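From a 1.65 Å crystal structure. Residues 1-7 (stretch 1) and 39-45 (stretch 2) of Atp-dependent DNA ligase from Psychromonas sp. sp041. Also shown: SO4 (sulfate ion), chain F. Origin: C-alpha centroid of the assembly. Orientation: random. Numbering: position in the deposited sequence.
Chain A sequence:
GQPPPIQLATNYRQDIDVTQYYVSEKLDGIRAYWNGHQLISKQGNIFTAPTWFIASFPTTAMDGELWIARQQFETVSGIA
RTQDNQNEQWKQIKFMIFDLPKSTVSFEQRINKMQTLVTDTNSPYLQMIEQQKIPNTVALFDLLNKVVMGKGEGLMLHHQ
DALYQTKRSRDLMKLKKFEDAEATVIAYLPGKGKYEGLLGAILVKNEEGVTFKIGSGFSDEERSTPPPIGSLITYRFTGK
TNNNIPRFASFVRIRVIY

Stretch 1, residues 1-7: GQPPPIQ
Stretch 2 (39-45) LISKQGN

The N-terminal segment, extended and without regular secondary structure (Pro3 phi/psi -55/142, Pro4 -71/158, Ile6 -114/153), packs against a tight turn that follows the strand residues Leu39 and Ile40. The register is set by Pro3 and Gly44, whose CA atoms lie 4.0 Å apart. The contact buries 313 Å² in total and contains no direct hydrogen bond between the stretches.

Backbone hydrogen bonds shape the turn. Ser41 to Gly44 is a type I beta turn, with Lys42 at -60/-26 and Gln43 at -88/-3, closed by Gly44 N to Ser41 O (2.9 Å). Ser41 N donates to Asn45 O (2.8 Å), and Asn45 N donates to Ser41 OG (3.0 Å), a role that suits a short hydroxyl side chain (chi1 p).

Glycines permit the closest backbone approach. Gly44, at 95/8, would jam a CB against the preceding carbonyl, and that CB would also fall 2.1 Å from Gly1 O. Instead, Gly44 CA makes a CA-H...O contact with Gly1 O (3.6 Å), and Gly1 CA makes one with Gly44 O (3.4 Å). A CB on Gly1 would likewise clash with Gly44 O.

Water 1 bridges the stretches, accepting from Gly1 N (3.0 Å) and donating to Gln43 O (2.7 Å).

Most other contacts are van der Waals. The CA-to-CB bonds of Pro4, Ile6 and Ile40 point toward the other stretch, that of Pro3 sideways and that of Lys42 away. Proline's compact ring brings carbon atoms close to carbonyl oxygens: Pro4 CD (ring C-gamma endo) sits 3.2 Å from Ser41 O, and Pro3 CB (C-gamma exo) 3.5 Å from Lys42 O. Pro4 CD also meets Ile40 CG2 (4.1 Å), Ile40 being m,t. Ile6 (p,t) places CD1 4.1 Å from Lys42 CG, using the aliphatic part of a long chain (m,t,p,t) whose NZ donates to sulfate O2 (2.9 Å).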

# COMPACT_ATOMS: atom_id res chain seq x y z
N GLY A 1 7.33 1.81 -22.90
CA GLY A 1 6.21 2.80 -23.05
C GLY A 1 6.24 3.85 -21.97
O GLY A 1 6.87 3.67 -20.92
N GLN A 2 5.57 4.98 -22.22
CA GLN A 2 5.53 6.04 -21.21
C GLN A 2 4.68 5.61 -20.03
O GLN A 2 3.59 5.09 -20.20
CB GLN A 2 4.97 7.33 -21.79
CG GLN A 2 6.04 8.20 -22.51
CD GLN A 2 7.16 8.66 -21.57
OE1 GLN A 2 6.97 9.59 -20.78
NE2 GLN A 2 8.32 8.00 -21.64
N PRO A 3 5.18 5.83 -18.81
CA PRO A 3 4.29 5.58 -17.66
C PRO A 3 2.97 6.34 -17.74
O PRO A 3 2.91 7.50 -18.17
CB PRO A 3 5.13 6.03 -16.46
CG PRO A 3 6.58 5.88 -16.95
CD PRO A 3 6.52 6.30 -18.40
N PRO A 4 1.90 5.69 -17.32
CA PRO A 4 0.58 6.31 -17.42
C PRO A 4 0.39 7.47 -16.45
O PRO A 4 1.08 7.52 -15.43
CB PRO A 4 -0.37 5.14 -17.12
CG PRO A 4 0.43 4.17 -16.35
CD PRO A 4 1.84 4.32 -16.79
N PRO A 5 -0.55 8.37 -16.76
CA PRO A 5 -0.81 9.64 -16.06
C PRO A 5 -1.66 9.36 -14.86
O PRO A 5 -2.87 9.57 -14.86
CB PRO A 5 -1.59 10.45 -17.10
CG PRO A 5 -2.38 9.40 -17.82
CD PRO A 5 -1.48 8.17 -17.88
N ILE A 6 -1.01 8.85 -13.83
CA ILE A 6 -1.73 8.39 -12.65
C ILE A 6 -1.50 9.17 -11.34
O ILE A 6 -0.43 9.78 -11.10
CB ILE A 6 -1.48 6.90 -12.46
CG1 ILE A 6 0.01 6.60 -12.27
CG2 ILE A 6 -2.00 6.19 -13.64
CD1 ILE A 6 0.31 5.19 -11.82
N GLN A 7 -2.51 9.12 -10.48
CA GLN A 7 -2.44 9.79 -9.17
C GLN A 7 -1.81 8.88 -8.21
O GLN A 7 -2.11 7.68 -8.26
CB GLN A 7 -3.85 10.07 -8.65
CG GLN A 7 -3.89 10.79 -7.32
CD GLN A 7 -5.26 11.45 -7.16
OE1 GLN A 7 -5.43 12.65 -7.30
NE2 GLN A 7 -6.21 10.67 -6.92
N LEU A 39 -4.74 -2.15 -21.25
CA LEU A 39 -4.28 -2.02 -19.87
C LEU A 39 -2.78 -1.78 -19.85
O LEU A 39 -2.03 -2.51 -20.52
CB LEU A 39 -4.60 -3.31 -19.08
CG LEU A 39 -6.09 -3.57 -18.86
CD1 LEU A 39 -6.33 -4.99 -18.38
CD2 LEU A 39 -6.66 -2.57 -17.87
N ILE A 40 -2.36 -0.79 -19.08
CA ILE A 40 -0.98 -0.36 -19.01
C ILE A 40 -0.44 -0.41 -17.59
O ILE A 40 -1.09 0.05 -16.65
CB ILE A 40 -0.84 1.09 -19.57
CG1 ILE A 40 -1.46 1.17 -21.00
CG2 ILE A 40 0.60 1.55 -19.51
CD1 ILE A 40 -1.47 2.50 -21.56
N SER A 41 0.77 -0.94 -17.43
CA SER A 41 1.39 -1.05 -16.10
C SER A 41 1.96 0.27 -15.63
O SER A 41 2.09 1.20 -16.40
CB SER A 41 2.53 -2.08 -16.13
OG SER A 41 3.70 -1.51 -16.73
N LYS A 42 2.31 0.36 -14.34
CA LYS A 42 2.86 1.60 -13.82
C LYS A 42 4.14 2.04 -14.53
O LYS A 42 4.47 3.24 -14.54
CB LYS A 42 3.19 1.50 -12.33
CG LYS A 42 2.04 1.51 -11.44
CD LYS A 42 2.48 1.09 -10.00
CE LYS A 42 3.38 2.07 -9.33
NZ LYS A 42 3.70 1.60 -7.93
N GLN A 43 4.85 1.07 -15.09
CA GLN A 43 6.10 1.30 -15.79
C GLN A 43 5.89 1.62 -17.26
O GLN A 43 6.86 1.91 -17.99
CB GLN A 43 7.00 0.06 -15.66
CG GLN A 43 7.25 -0.41 -14.23
CD GLN A 43 6.13 -1.34 -13.70
OE1 GLN A 43 5.45 -2.06 -14.46
NE2 GLN A 43 5.95 -1.31 -12.40
N GLY A 44 4.65 1.57 -17.72
CA GLY A 44 4.34 1.87 -19.11
C GLY A 44 4.25 0.67 -20.04
O GLY A 44 4.13 0.84 -21.25
N ASN A 45 4.28 -0.54 -19.51
CA ASN A 45 4.16 -1.73 -20.33
C ASN A 45 2.70 -2.01 -20.65
O ASN A 45 1.85 -1.99 -19.76
CB ASN A 45 4.67 -2.97 -19.56
CG ASN A 45 6.10 -2.85 -19.07
OD1 ASN A 45 6.36 -2.62 -17.87
ND2 ASN A 45 7.02 -3.00 -19.96
S SO4 F . 2.98 3.90 -4.78
O1 SO4 F . 2.96 2.66 -4.01
O2 SO4 F . 2.56 3.67 -6.18
O3 SO4 F . 2.04 4.88 -4.22
O4 SO4 F . 4.34 4.45 -4.77
O HOH W 1 7.72 0.67 -20.18